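Local coordinates for monoamine oxidase regulatory protein, putative (Archaeoglobus fulgidus, PDB 1Q6W), which is of unknown function but, as a MaoC-like hot-dog protein, is probably related to hydratases that act on acyl-CoA thioesters, at residues F47-D52 with K63-G68; S91-F96 with L154-P159; K99-L104 with L147-S152. All coordinates share one frame; numbering follows the deposited sequence.

Interaction 1: residues F47-D52 with K63-G68; sequences FPLHTD and KPIAQG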
# COMPACT_ATOMS: atom_id res chain seq x y z
N PHE A 47 5.74 13.55 -5.30
CA PHE A 47 4.82 13.85 -6.40
C PHE A 47 4.18 15.20 -6.05
O PHE A 47 3.54 15.35 -5.00
CB PHE A 47 3.76 12.77 -6.51
CG PHE A 47 2.97 12.84 -7.78
CD1 PHE A 47 3.54 12.43 -8.97
CD2 PHE A 47 1.68 13.34 -7.78
CE1 PHE A 47 2.84 12.53 -10.15
CE2 PHE A 47 0.96 13.44 -8.98
CZ PHE A 47 1.55 13.04 -10.16
N PRO A 48 4.33 16.19 -6.94
CA PRO A 48 3.80 17.55 -6.75
C PRO A 48 2.35 17.72 -6.30
O PRO A 48 2.04 18.72 -5.67
CB PRO A 48 4.10 18.22 -8.09
CG PRO A 48 4.07 17.07 -9.06
CD PRO A 48 4.79 15.99 -8.32
N LEU A 49 1.48 16.76 -6.60
CA LEU A 49 0.08 16.88 -6.18
C LEU A 49 0.01 16.82 -4.64
O LEU A 49 -0.92 17.34 -4.02
CB LEU A 49 -0.77 15.74 -6.76
CG LEU A 49 -2.27 15.98 -6.99
CD1 LEU A 49 -2.97 14.64 -7.03
CD2 LEU A 49 -2.89 16.85 -5.90
N HIS A 50 1.00 16.18 -4.04
CA HIS A 50 1.04 16.03 -2.60
C HIS A 50 1.97 17.03 -1.91
O HIS A 50 1.70 17.44 -0.79
CB HIS A 50 1.51 14.62 -2.22
CG HIS A 50 0.80 13.53 -2.95
ND1 HIS A 50 -0.56 13.35 -2.88
CD2 HIS A 50 1.27 12.55 -3.76
CE1 HIS A 50 -0.91 12.31 -3.62
NE2 HIS A 50 0.19 11.81 -4.16
N THR A 51 3.05 17.42 -2.57
CA THR A 51 4.00 18.30 -1.92
C THR A 51 4.41 19.59 -2.62
O THR A 51 5.43 20.19 -2.27
CB THR A 51 5.27 17.51 -1.55
OG1 THR A 51 5.78 16.86 -2.71
CG2 THR A 51 4.95 16.45 -0.51
N ASP A 52 3.62 20.02 -3.60
CA ASP A 52 3.90 21.27 -4.30
C ASP A 52 2.64 22.12 -4.30
O ASP A 52 1.74 21.91 -5.12
CB ASP A 52 4.32 21.00 -5.73
CG ASP A 52 4.77 22.26 -6.44
OD1 ASP A 52 4.17 23.33 -6.19
OD2 ASP A 52 5.73 22.18 -7.25
N LYS A 63 -6.40 21.89 -4.06
CA LYS A 63 -5.56 21.87 -2.86
C LYS A 63 -4.72 20.60 -2.94
O LYS A 63 -4.96 19.74 -3.79
CB LYS A 63 -6.41 21.81 -1.58
CG LYS A 63 -7.36 22.95 -1.35
CD LYS A 63 -6.62 24.21 -0.88
CE LYS A 63 -7.61 25.35 -0.54
NZ LYS A 63 -6.92 26.58 -0.06
N PRO A 64 -3.72 20.48 -2.08
CA PRO A 64 -2.92 19.25 -2.13
C PRO A 64 -3.68 18.17 -1.40
O PRO A 64 -4.51 18.48 -0.55
CB PRO A 64 -1.62 19.65 -1.43
CG PRO A 64 -2.03 20.76 -0.54
CD PRO A 64 -3.03 21.54 -1.34
N ILE A 65 -3.43 16.90 -1.75
CA ILE A 65 -4.13 15.78 -1.12
C ILE A 65 -3.18 14.67 -0.64
O ILE A 65 -2.02 14.57 -1.08
CB ILE A 65 -5.15 15.13 -2.09
CG1 ILE A 65 -4.45 14.52 -3.30
CG2 ILE A 65 -6.14 16.16 -2.56
CD1 ILE A 65 -5.39 13.71 -4.23
N ALA A 66 -3.68 13.82 0.25
CA ALA A 66 -2.87 12.73 0.78
C ALA A 66 -2.59 11.68 -0.27
O ALA A 66 -3.35 11.54 -1.22
CB ALA A 66 -3.57 12.10 1.97
N GLN A 67 -1.51 10.94 -0.11
CA GLN A 67 -1.18 9.89 -1.05
C GLN A 67 -2.12 8.73 -0.80
O GLN A 67 -2.44 8.43 0.34
CB GLN A 67 0.27 9.43 -0.87
CG GLN A 67 1.29 10.54 -1.00
CD GLN A 67 1.62 11.21 0.34
OE1 GLN A 67 0.72 11.41 1.18
NE2 GLN A 67 2.90 11.56 0.54
N GLY A 68 -2.57 8.07 -1.87
CA GLY A 68 -3.45 6.93 -1.70
C GLY A 68 -2.79 5.83 -0.90
O GLY A 68 -3.44 5.21 -0.06
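The one-turn helix at Leu49 and His50 packs against the extended chain at Pro64 and Ile65, the closest CA atoms across the contact being those of His50 and Pro64, 5.1 Å apart. Backbone pairing is slight: Ile65 N gives a weak hydrogen bond to Leu49 O (3.4 Å), and Pro64 CA makes a C-H...O contact with that same oxygen.

The His50 ring makes the main side-chain contacts. Its CG, anti to the carbonyl carbon (chi1 -49°), comes within 3.5 Å of Ile65 O. ND1 donates to Ile65 O at 2.6 Å with an angle of 161° at the hydrogen; the acceptor lies close to the ring plane, whereas the donor sits above the plane of the carbonyl. Gln67 CG rests over the centre of one ring face, 3.5 Å from the centroid, a CH-pi contact, and the Gln67 amide plane is turned 28° from the ring. Together, the bond and this contact over the face probably limit rotation of the imidazole. The amide is itself tied down, since Gln67 NE2 bonds to Ile36 O. One residue earlier in the helix, Leu49 CD1 meets Ile65 CD1 at 3.8 Å, while Leu49 CD2 packs on Ile65 CG1.

The sequence around His50 resembles the hydratase motif of MaoC-type enzymes, consistent with an active-site position that is not established here. Helix 33-43 packs on Gln67 through Phe39 and Ala40, helix 53-57 meets Pro64 through Ala56, helix 68-84 begins directly after Gln67, and Val89 of the second subunit packs on Pro48.

Interaction 2: residues S91-F96 with L154-P159; sequences SVIAFF and LIRKTP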
# COMPACT_ATOMS: atom_id res chain seq x y z
N SER A 91 -0.85 -16.58 15.74
CA SER A 91 -1.52 -17.42 14.74
C SER A 91 -1.62 -16.73 13.38
O SER A 91 -1.95 -17.37 12.38
CB SER A 91 -2.91 -17.79 15.22
OG SER A 91 -3.61 -16.62 15.61
N VAL A 92 -1.34 -15.43 13.34
CA VAL A 92 -1.37 -14.68 12.09
C VAL A 92 -0.00 -14.91 11.46
O VAL A 92 0.97 -14.25 11.81
CB VAL A 92 -1.58 -13.17 12.33
CG1 VAL A 92 -1.68 -12.45 11.01
CG2 VAL A 92 -2.85 -12.94 13.13
N ILE A 93 0.05 -15.85 10.53
CA ILE A 93 1.29 -16.23 9.86
C ILE A 93 1.86 -15.23 8.86
O ILE A 93 3.05 -14.88 8.93
CB ILE A 93 1.12 -17.55 9.13
CG1 ILE A 93 0.72 -18.64 10.12
CG2 ILE A 93 2.39 -17.89 8.39
CD1 ILE A 93 0.31 -19.93 9.47
N ALA A 94 1.04 -14.79 7.91
CA ALA A 94 1.52 -13.86 6.89
C ALA A 94 0.44 -13.04 6.21
O ALA A 94 -0.74 -13.38 6.25
CB ALA A 94 2.31 -14.61 5.83
N PHE A 95 0.89 -11.94 5.61
CA PHE A 95 0.04 -11.04 4.86
C PHE A 95 0.05 -11.68 3.48
O PHE A 95 1.06 -11.62 2.77
CB PHE A 95 0.66 -9.65 4.82
CG PHE A 95 -0.27 -8.57 4.36
CD1 PHE A 95 0.08 -7.23 4.48
CD2 PHE A 95 -1.52 -8.89 3.81
CE1 PHE A 95 -0.79 -6.21 4.06
CE2 PHE A 95 -2.39 -7.89 3.40
CZ PHE A 95 -2.03 -6.54 3.52
N PHE A 96 -1.05 -12.31 3.10
CA PHE A 96 -1.13 -12.99 1.81
C PHE A 96 -1.09 -12.04 0.61
O PHE A 96 -0.20 -12.14 -0.25
CB PHE A 96 -2.39 -13.85 1.76
CG PHE A 96 -2.20 -15.12 1.00
CD1 PHE A 96 -1.40 -16.13 1.52
CD2 PHE A 96 -2.78 -15.29 -0.24
CE1 PHE A 96 -1.16 -17.30 0.80
CE2 PHE A 96 -2.56 -16.46 -0.98
CZ PHE A 96 -1.75 -17.47 -0.45
N LEU A 154 -3.00 -15.11 5.97
CA LEU A 154 -2.92 -16.55 6.16
C LEU A 154 -2.86 -16.80 7.67
O LEU A 154 -1.91 -16.41 8.35
CB LEU A 154 -1.67 -17.08 5.46
CG LEU A 154 -1.52 -18.59 5.31
CD1 LEU A 154 -0.48 -18.91 4.28
CD2 LEU A 154 -1.14 -19.18 6.65
N ILE A 155 -3.90 -17.43 8.22
CA ILE A 155 -3.90 -17.68 9.65
C ILE A 155 -3.95 -19.16 10.03
O ILE A 155 -4.61 -19.97 9.39
CB ILE A 155 -5.06 -16.92 10.35
CG1 ILE A 155 -6.38 -17.61 10.06
CG2 ILE A 155 -5.15 -15.48 9.82
CD1 ILE A 155 -7.54 -16.91 10.72
N ARG A 156 -3.21 -19.49 11.08
CA ARG A 156 -3.09 -20.84 11.61
C ARG A 156 -4.40 -21.48 12.09
O ARG A 156 -5.27 -20.82 12.65
CB ARG A 156 -2.10 -20.83 12.78
CG ARG A 156 -1.64 -22.18 13.23
CD ARG A 156 -0.14 -22.29 13.04
NE ARG A 156 0.54 -21.25 13.81
CZ ARG A 156 1.78 -20.83 13.56
NH1 ARG A 156 2.48 -21.36 12.56
NH2 ARG A 156 2.31 -19.89 14.32
N LYS A 157 -4.51 -22.78 11.87
CA LYS A 157 -5.69 -23.53 12.29
C LYS A 157 -5.44 -24.09 13.68
O LYS A 157 -4.29 -24.31 14.08
CB LYS A 157 -5.99 -24.67 11.30
CG LYS A 157 -6.49 -24.16 9.95
CD LYS A 157 -7.13 -25.23 9.10
CE LYS A 157 -6.10 -26.16 8.50
NZ LYS A 157 -6.74 -27.12 7.57
N THR A 158 -6.53 -24.32 14.43
CA THR A 158 -6.42 -24.84 15.78
C THR A 158 -5.66 -26.16 15.83
O THR A 158 -5.80 -27.01 14.94
CB THR A 158 -7.80 -25.09 16.42
OG1 THR A 158 -8.64 -23.96 16.21
CG2 THR A 158 -7.66 -25.31 17.92
N PRO A 159 -4.87 -26.36 16.90
CA PRO A 159 -4.07 -27.56 17.13
C PRO A 159 -4.93 -28.69 17.69
O PRO A 159 -5.91 -28.45 18.41
CB PRO A 159 -3.03 -27.07 18.14
CG PRO A 159 -3.84 -26.12 18.97
CD PRO A 159 -4.59 -25.34 17.92
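Leu154 lies between Ile93 and Phe96 where a classic beta bulge interrupts the antiparallel pairing of strands 92-103 and 145-156 in the hot-dog sheet. The evidence is the register, which slips by one residue between the Val92-Ile155 and Ala94-Leu154 pairs: Leu154 O accepts from Ile93 N at 3.0 Å and, weakly, from Ala94 N, while Leu154 N returns a bond to Ala94 O at 2.9 Å.

CG of Leu154 is anti to the backbone N (chi1 -169°), and from it the two methyls diverge to separate partners. CD2 meets Ile93 CD1 and CB, and CD1 lies 3.9 Å from Phe96 CE1; both neighbours approach the leucine at a slant. Ile93 also turns to Arg156, whose chain is bent at chi2 and chi3; one guanidinium face lies over Ile93 CG1, offset toward the rim. Arg156 NH2 adds a weak bond to Ser90 O.

An alanine at Ile93 would probably open a gap beside Leu154 CD2, which would keep its CB contact, and leave the Arg156 guanidinium without the apolar group over its face. On the opposite sheet face from Leu154, Val92 packs on Phe47 of the second subunit. Beyond the bulge the pairing closes with Arg156 N donating to Ser91 O at 2.8 Å.

Interaction 3: residues K99-L104 with L147-S152; sequences KDVRFL and LTALYS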
# COMPACT_ATOMS: atom_id res chain seq x y z
N LYS A 99 -6.02 -7.93 -2.99
CA LYS A 99 -6.67 -8.19 -4.27
C LYS A 99 -7.29 -6.99 -4.94
O LYS A 99 -7.40 -6.96 -6.16
CB LYS A 99 -7.75 -9.26 -4.11
CG LYS A 99 -8.27 -9.81 -5.41
CD LYS A 99 -9.26 -10.94 -5.15
CE LYS A 99 -9.80 -11.51 -6.46
NZ LYS A 99 -10.73 -12.65 -6.20
N ASP A 100 -7.72 -6.00 -4.19
CA ASP A 100 -8.30 -4.86 -4.86
C ASP A 100 -8.27 -3.63 -4.01
O ASP A 100 -8.51 -3.69 -2.80
CB ASP A 100 -9.75 -5.14 -5.25
CG ASP A 100 -10.49 -3.89 -5.65
OD1 ASP A 100 -10.77 -3.06 -4.77
OD2 ASP A 100 -10.77 -3.73 -6.85
N VAL A 101 -7.96 -2.51 -4.64
CA VAL A 101 -7.92 -1.26 -3.93
C VAL A 101 -8.48 -0.23 -4.87
O VAL A 101 -7.99 -0.08 -5.99
CB VAL A 101 -6.47 -0.87 -3.53
CG1 VAL A 101 -6.47 0.45 -2.75
CG2 VAL A 101 -5.83 -1.96 -2.69
N ARG A 102 -9.50 0.48 -4.41
CA ARG A 102 -10.10 1.53 -5.20
C ARG A 102 -10.01 2.87 -4.47
O ARG A 102 -10.48 3.02 -3.33
CB ARG A 102 -11.56 1.22 -5.49
CG ARG A 102 -11.76 0.14 -6.52
CD ARG A 102 -13.24 -0.03 -6.81
NE ARG A 102 -13.49 -0.89 -7.97
CZ ARG A 102 -14.69 -1.09 -8.50
NH1 ARG A 102 -15.76 -0.50 -7.97
NH2 ARG A 102 -14.83 -1.87 -9.56
N PHE A 103 -9.40 3.86 -5.12
CA PHE A 103 -9.30 5.19 -4.53
C PHE A 103 -10.52 5.97 -5.02
O PHE A 103 -10.56 6.45 -6.13
CB PHE A 103 -7.98 5.83 -4.97
CG PHE A 103 -6.77 5.05 -4.54
CD1 PHE A 103 -5.97 4.39 -5.49
CD2 PHE A 103 -6.45 4.91 -3.19
CE1 PHE A 103 -4.88 3.62 -5.09
CE2 PHE A 103 -5.36 4.15 -2.78
CZ PHE A 103 -4.57 3.50 -3.73
N LEU A 104 -11.52 6.07 -4.17
CA LEU A 104 -12.76 6.72 -4.55
C LEU A 104 -12.81 8.23 -4.46
O LEU A 104 -13.17 8.91 -5.43
CB LEU A 104 -13.91 6.15 -3.72
CG LEU A 104 -13.95 4.62 -3.73
CD1 LEU A 104 -15.07 4.13 -2.83
CD2 LEU A 104 -14.15 4.12 -5.17
N LEU A 147 -11.94 5.27 0.32
CA LEU A 147 -11.13 4.17 -0.19
C LEU A 147 -11.75 2.83 0.16
O LEU A 147 -12.37 2.68 1.20
CB LEU A 147 -9.71 4.26 0.38
CG LEU A 147 -8.67 3.19 0.02
CD1 LEU A 147 -7.28 3.79 0.17
CD2 LEU A 147 -8.82 1.95 0.89
N THR A 148 -11.56 1.87 -0.72
CA THR A 148 -12.09 0.54 -0.49
C THR A 148 -11.04 -0.47 -0.94
O THR A 148 -10.28 -0.21 -1.87
CB THR A 148 -13.41 0.33 -1.28
OG1 THR A 148 -14.07 -0.84 -0.80
CG2 THR A 148 -13.14 0.15 -2.77
N ALA A 149 -10.97 -1.61 -0.26
CA ALA A 149 -10.00 -2.62 -0.63
C ALA A 149 -10.33 -4.02 -0.12
O ALA A 149 -11.14 -4.22 0.79
CB ALA A 149 -8.61 -2.22 -0.15
N LEU A 150 -9.68 -5.00 -0.74
CA LEU A 150 -9.84 -6.39 -0.40
C LEU A 150 -8.45 -6.94 -0.10
O LEU A 150 -7.56 -6.88 -0.95
CB LEU A 150 -10.46 -7.13 -1.58
CG LEU A 150 -11.71 -7.97 -1.37
CD1 LEU A 150 -12.73 -7.24 -0.52
CD2 LEU A 150 -12.27 -8.30 -2.73
N TYR A 151 -8.24 -7.45 1.11
CA TYR A 151 -6.93 -8.00 1.46
C TYR A 151 -7.12 -9.32 2.19
O TYR A 151 -8.20 -9.59 2.73
CB TYR A 151 -6.14 -7.00 2.32
CG TYR A 151 -6.68 -6.76 3.72
CD1 TYR A 151 -6.17 -7.47 4.81
CD2 TYR A 151 -7.67 -5.79 3.96
CE1 TYR A 151 -6.63 -7.23 6.10
CE2 TYR A 151 -8.13 -5.55 5.25
CZ TYR A 151 -7.61 -6.27 6.32
OH TYR A 151 -8.05 -6.04 7.60
N SER A 152 -6.08 -10.15 2.20
CA SER A 152 -6.19 -11.44 2.87
C SER A 152 -4.97 -11.83 3.67
O SER A 152 -3.84 -11.50 3.31
CB SER A 152 -6.49 -12.51 1.85
OG SER A 152 -5.50 -12.47 0.85
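Residues Asp100 to Phe103 pair with Leu147 to Leu150 as neighbouring antiparallel strands of the hot-dog sheet, their axes 4.4 Å apart at closest and their directions 167° from each other. Arg102 and Thr148 form a hydrogen-bonded pair, with Arg102 N to Thr148 O at 2.7 Å and Thr148 N to Arg102 O at 3.0 Å. At the other end Lys99 and Asp100 both face Leu150, a classic beta bulge in which Leu150 O receives two weak bonds, from Lys99 N and Asp100 N.

On the face bearing Arg102 and Thr148, these side chains lie side by side and point the same way. Thr148 OG1 is anti to the backbone N (chi1 -166°) and bonds weakly to Leu136 O of strand 129-139, while CG2 packs against Arg102 CB and, at 4.0 Å, CD.

On the other face Val101 CG2 touches Ala149 CB at 3.8 Å, and Leu72 of helix 68-84 packs on both Val101 and Leu147. Val101 also pairs antiparallel with a strand of the second subunit, carrying the sheet across the interface. Phe103 runs alongside Leu147, pointing the same way, with Phe103 CE2 3.5 Å from Leu147 CD1.

How the interactions relate
From the N terminus, interaction 1 closes first, folding the short segment that contains helix 53-57 back on itself before helix 68-84 begins. Interactions 2 and 3 both join strand 92-103 to strand 145-156; interaction 2 opens first and closes last, so 99-104 with 147-152 lies wholly within its span of the chain. Those two touch where Phe96 CB meets Ser152 O. Interaction 1 reaches interaction 3 through Gly68 O, 3.5 Å from Phe103 CE2, but stays about 12 Å from interaction 2 by nearest atoms, on the far side of the chain's centre. All three touch the second subunit, and Phe103 meets Phe95 of that subunit.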